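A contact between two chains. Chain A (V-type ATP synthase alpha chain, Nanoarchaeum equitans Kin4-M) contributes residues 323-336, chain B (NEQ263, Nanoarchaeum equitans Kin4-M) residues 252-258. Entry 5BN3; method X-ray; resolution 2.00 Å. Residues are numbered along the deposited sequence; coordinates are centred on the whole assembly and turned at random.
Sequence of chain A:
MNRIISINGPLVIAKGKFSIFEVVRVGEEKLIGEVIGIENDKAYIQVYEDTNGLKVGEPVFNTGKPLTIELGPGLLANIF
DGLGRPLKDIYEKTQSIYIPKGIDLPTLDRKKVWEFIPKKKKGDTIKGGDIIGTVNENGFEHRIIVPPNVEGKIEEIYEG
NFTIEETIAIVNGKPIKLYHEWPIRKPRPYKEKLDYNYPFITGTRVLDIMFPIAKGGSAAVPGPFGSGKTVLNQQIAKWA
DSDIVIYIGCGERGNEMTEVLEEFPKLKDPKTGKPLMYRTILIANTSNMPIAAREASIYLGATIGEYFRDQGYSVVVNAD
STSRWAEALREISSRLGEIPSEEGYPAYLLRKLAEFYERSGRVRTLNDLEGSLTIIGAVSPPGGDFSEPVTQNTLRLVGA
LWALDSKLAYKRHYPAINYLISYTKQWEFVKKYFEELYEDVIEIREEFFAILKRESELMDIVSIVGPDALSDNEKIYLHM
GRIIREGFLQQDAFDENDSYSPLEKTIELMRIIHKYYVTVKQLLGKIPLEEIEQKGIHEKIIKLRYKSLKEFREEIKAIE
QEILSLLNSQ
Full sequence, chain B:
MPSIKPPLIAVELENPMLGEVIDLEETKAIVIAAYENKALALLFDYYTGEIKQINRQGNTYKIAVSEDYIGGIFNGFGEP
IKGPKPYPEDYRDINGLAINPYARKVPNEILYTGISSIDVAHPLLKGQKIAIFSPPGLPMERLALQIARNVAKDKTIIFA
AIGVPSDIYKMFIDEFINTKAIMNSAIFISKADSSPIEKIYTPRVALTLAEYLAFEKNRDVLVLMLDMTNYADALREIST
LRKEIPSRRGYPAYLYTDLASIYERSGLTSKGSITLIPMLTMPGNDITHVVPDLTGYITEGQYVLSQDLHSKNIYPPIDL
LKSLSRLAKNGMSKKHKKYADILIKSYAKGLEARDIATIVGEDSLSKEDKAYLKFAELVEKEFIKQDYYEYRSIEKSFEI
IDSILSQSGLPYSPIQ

Chain A, residues 323-336: SRWAEALREISSRL
Chain B, residues 252-258: PAYLYTD

Chain A presents one face of a regular helix that enters this stretch already formed, with phi/psi near -65/-40 and successive i to i+4 backbone hydrogen bonds from Glu A327 N to Ser A323 O (3.0 Å) through Arg A335 N to Glu A331 O (3.1 Å). The contacting residues, Arg A324, Glu A327, Arg A330, Glu A331 and Arg A335, recur at the spacing of helical turns and meet a short segment of chain B that turns and then enters a helix. The two stretches together bury 463 Å².

On chain B, Pro B252 (phi/psi -63/152, C-gamma endo) opens a type I turn, closed by a hydrogen bond from Leu B255 N to Pro B252 O at 3.2 Å. It makes no contact itself, but the turn brings Ala B253 (-62/-27) up to the chain A helix. There the backbones come closest, with Ala B253 CA 6.0 Å from Glu A331 CA. The Ala B253 CA-to-CB bond points toward the helix, and CB packs 3.5 Å from Arg A330 CD. Arg A330 reaches this position with chi1 and chi2 both t (179° and -151°), a chi3 of -101° that lies between wells, and chi4 of 154°.

Tyr B254 (-95/19) is the N-cap residue, and its side chain leaves sideways with chi1 p (50°) and chi2 85°. Its ring lies beside an acid-base pair on chain A: Glu A331 OE1 approaches the ring edge, 3.4 Å from Tyr B254 CD2, while Arg A335 NH2 sits obliquely, 3.3 Å from Tyr B254 CE2. The pair is joined by a salt bridge between residues four apart on the helix, in which Arg A335 NH2 donates to Glu A331 OE2 at 2.6 Å and Arg A335 NE adds a weak bond to the same OE2 at 2.7 Å. The rotamers are t, p (chi3 -26°) for Glu A331 and m, m, t (chi4 164°) for Arg A335.

Leu B255 (-56/-44; t, p) begins the chain B helix, and its side-chain end leads away from chain A. Tyr B256 (-58/-49) instead points toward the partner, with chi1 t (173°) and chi2 -90°. The guanidinium of Arg A324 lies flat on its ring, centres 3.9 Å apart and planes at 18°, forming an off-centre cation-pi contact; Arg A324 CD also lies over the ring face, 4.0 Å from the Tyr B256 ring centroid. The m, m, t rotamer of Arg A324, with chi4 -148°, carries its end inward from a sideways start. Although Arg A324 NE is 3.3 Å from Tyr B256 OH, the angle is too poor for a hydrogen bond.

Thr B257 (-65/-39, chi1 m) supplies the direct polar link: its OG1 donates to Glu A327 OE2 at 2.8 Å, and its N makes a weak bond to that oxygen at 3.4 Å. Glu A327, extended as t, t with chi3 -4°, thus brings its carboxylate to the start of the chain B helix. Glu A327 OE1 is 3.3 Å from Tyr B256 CD1. Asp B258 (-69/-43; chi1 t, chi2 89°) continues the helix without touching chain A, its N bonded to Tyr B254 O at 2.9 Å.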

# COMPACT_ATOMS: atom_id res chain seq x y z
N SER A 323 2.53 22.26 5.69
CA SER A 323 3.16 20.97 5.46
C SER A 323 4.67 21.00 5.73
O SER A 323 5.26 19.99 6.11
CB SER A 323 2.89 20.49 4.04
OG SER A 323 1.50 20.38 3.80
N ARG A 324 5.30 22.16 5.52
CA ARG A 324 6.74 22.29 5.72
C ARG A 324 7.07 22.29 7.21
O ARG A 324 8.12 21.80 7.62
CB ARG A 324 7.25 23.58 5.07
CG ARG A 324 6.83 23.75 3.61
CD ARG A 324 7.17 22.53 2.79
NE ARG A 324 6.61 22.63 1.44
CZ ARG A 324 6.20 21.59 0.72
NH1 ARG A 324 6.28 20.36 1.22
NH2 ARG A 324 5.71 21.78 -0.49
N TRP A 325 6.16 22.84 8.01
CA TRP A 325 6.26 22.80 9.46
C TRP A 325 6.11 21.36 9.93
O TRP A 325 6.84 20.91 10.81
CB TRP A 325 5.17 23.70 10.08
CG TRP A 325 4.97 23.56 11.57
CD1 TRP A 325 5.90 23.20 12.50
CD2 TRP A 325 3.75 23.77 12.29
NE1 TRP A 325 5.33 23.17 13.75
CE2 TRP A 325 4.01 23.52 13.65
CE3 TRP A 325 2.45 24.15 11.91
CZ2 TRP A 325 3.03 23.63 14.64
CZ3 TRP A 325 1.48 24.26 12.89
CH2 TRP A 325 1.77 24.00 14.24
N ALA A 326 5.18 20.64 9.32
CA ALA A 326 4.99 19.23 9.63
C ALA A 326 6.25 18.42 9.31
O ALA A 326 6.60 17.50 10.05
CB ALA A 326 3.80 18.67 8.88
N GLU A 327 6.92 18.75 8.21
CA GLU A 327 8.17 18.08 7.85
C GLU A 327 9.25 18.33 8.91
O GLU A 327 10.04 17.44 9.22
CB GLU A 327 8.68 18.57 6.49
CG GLU A 327 10.02 17.95 6.09
CD GLU A 327 10.70 18.66 4.93
OE1 GLU A 327 10.09 19.59 4.37
OE2 GLU A 327 11.84 18.28 4.58
N ALA A 328 9.27 19.54 9.45
CA ALA A 328 10.23 19.88 10.49
C ALA A 328 9.99 19.05 11.74
O ALA A 328 10.93 18.53 12.33
CB ALA A 328 10.16 21.36 10.81
N LEU A 329 8.72 18.92 12.13
CA LEU A 329 8.34 18.09 13.27
C LEU A 329 8.75 16.64 13.07
O LEU A 329 9.26 16.00 13.99
CB LEU A 329 6.83 18.16 13.49
CG LEU A 329 6.26 19.49 13.98
CD1 LEU A 329 4.74 19.43 14.07
CD2 LEU A 329 6.85 19.83 15.32
N ARG A 330 8.52 16.13 11.87
CA ARG A 330 8.88 14.76 11.52
C ARG A 330 10.39 14.55 11.58
O ARG A 330 10.86 13.52 12.06
CB ARG A 330 8.36 14.44 10.11
CG ARG A 330 8.69 13.05 9.61
CD ARG A 330 8.81 13.06 8.09
NE ARG A 330 7.63 12.56 7.39
CZ ARG A 330 7.29 12.91 6.15
NH1 ARG A 330 8.03 13.78 5.47
NH2 ARG A 330 6.20 12.40 5.59
N GLU A 331 11.14 15.53 11.10
CA GLU A 331 12.60 15.45 11.11
C GLU A 331 13.17 15.45 12.53
O GLU A 331 14.04 14.65 12.86
CB GLU A 331 13.22 16.57 10.27
CG GLU A 331 14.71 16.82 10.53
CD GLU A 331 15.63 15.76 9.91
OE1 GLU A 331 15.20 14.61 9.71
OE2 GLU A 331 16.80 16.10 9.64
N ILE A 332 12.67 16.36 13.37
CA ILE A 332 13.09 16.42 14.77
C ILE A 332 12.76 15.12 15.48
O ILE A 332 13.59 14.55 16.19
CB ILE A 332 12.39 17.57 15.53
CG1 ILE A 332 12.68 18.93 14.87
CG2 ILE A 332 12.80 17.58 16.99
CD1 ILE A 332 14.14 19.30 14.82
N SER A 333 11.53 14.65 15.28
CA SER A 333 11.06 13.40 15.87
C SER A 333 11.95 12.22 15.44
O SER A 333 12.25 11.34 16.25
CB SER A 333 9.61 13.15 15.45
OG SER A 333 9.05 12.07 16.18
N SER A 334 12.36 12.22 14.18
CA SER A 334 13.21 11.17 13.64
C SER A 334 14.59 11.14 14.30
O SER A 334 15.10 10.07 14.63
CB SER A 334 13.36 11.34 12.13
OG SER A 334 14.32 10.45 11.60
N ARG A 335 15.19 12.31 14.47
CA ARG A 335 16.51 12.42 15.10
C ARG A 335 16.44 12.02 16.57
O ARG A 335 17.39 11.45 17.11
CB ARG A 335 17.05 13.85 14.99
CG ARG A 335 17.05 14.44 13.58
CD ARG A 335 18.08 13.79 12.67
NE ARG A 335 18.12 14.45 11.37
CZ ARG A 335 19.11 14.31 10.49
NH1 ARG A 335 20.15 13.54 10.77
NH2 ARG A 335 19.06 14.95 9.33
N LEU A 336 15.32 12.32 17.22
CA LEU A 336 15.11 11.97 18.62
C LEU A 336 14.90 10.47 18.79
O LEU A 336 14.90 9.96 19.91
CB LEU A 336 13.91 12.73 19.19
CG LEU A 336 14.13 14.20 19.53
CD1 LEU A 336 12.81 14.88 19.84
CD2 LEU A 336 15.07 14.33 20.71
N PRO B 252 14.96 9.67 2.87
CA PRO B 252 15.03 10.37 4.16
C PRO B 252 13.90 11.38 4.33
O PRO B 252 13.40 11.93 3.35
CB PRO B 252 16.38 11.09 4.11
CG PRO B 252 16.74 11.16 2.66
CD PRO B 252 16.15 9.93 2.04
N ALA B 253 13.52 11.63 5.58
CA ALA B 253 12.43 12.55 5.90
C ALA B 253 12.70 13.98 5.44
O ALA B 253 11.77 14.75 5.19
CB ALA B 253 12.16 12.52 7.39
N TYR B 254 13.98 14.34 5.36
CA TYR B 254 14.38 15.70 4.99
C TYR B 254 14.66 15.86 3.49
O TYR B 254 15.33 16.80 3.09
CB TYR B 254 15.62 16.11 5.79
CG TYR B 254 16.73 15.09 5.76
CD1 TYR B 254 17.64 15.06 4.72
CD2 TYR B 254 16.87 14.15 6.77
CE1 TYR B 254 18.66 14.13 4.69
CE2 TYR B 254 17.87 13.23 6.75
CZ TYR B 254 18.77 13.22 5.71
OH TYR B 254 19.78 12.28 5.68
N LEU B 255 14.14 14.94 2.68
CA LEU B 255 14.40 14.96 1.24
C LEU B 255 14.01 16.29 0.59
O LEU B 255 14.76 16.84 -0.22
CB LEU B 255 13.71 13.80 0.53
CG LEU B 255 13.92 13.72 -0.99
CD1 LEU B 255 15.41 13.66 -1.31
CD2 LEU B 255 13.21 12.52 -1.59
N TYR B 256 12.84 16.82 0.96
CA TYR B 256 12.40 18.11 0.44
C TYR B 256 13.40 19.21 0.78
O TYR B 256 13.78 20.00 -0.09
CB TYR B 256 11.03 18.47 1.03
CG TYR B 256 10.55 19.87 0.70
CD1 TYR B 256 10.86 20.95 1.52
CD2 TYR B 256 9.77 20.11 -0.43
CE1 TYR B 256 10.42 22.23 1.22
CE2 TYR B 256 9.33 21.39 -0.73
CZ TYR B 256 9.66 22.44 0.09
OH TYR B 256 9.22 23.71 -0.20
N THR B 257 13.82 19.25 2.04
CA THR B 257 14.74 20.29 2.50
C THR B 257 16.11 20.17 1.82
O THR B 257 16.71 21.18 1.46
CB THR B 257 14.89 20.25 4.03
OG1 THR B 257 13.60 20.45 4.63
CG2 THR B 257 15.83 21.34 4.51
N ASP B 258 16.58 18.95 1.62
CA ASP B 258 17.86 18.75 0.96
C ASP B 258 17.81 19.13 -0.52
O ASP B 258 18.73 19.77 -1.03
CB ASP B 258 18.33 17.30 1.12
CG ASP B 258 19.71 17.08 0.54
OD1 ASP B 258 20.71 17.26 1.26
OD2 ASP B 258 19.80 16.73 -0.66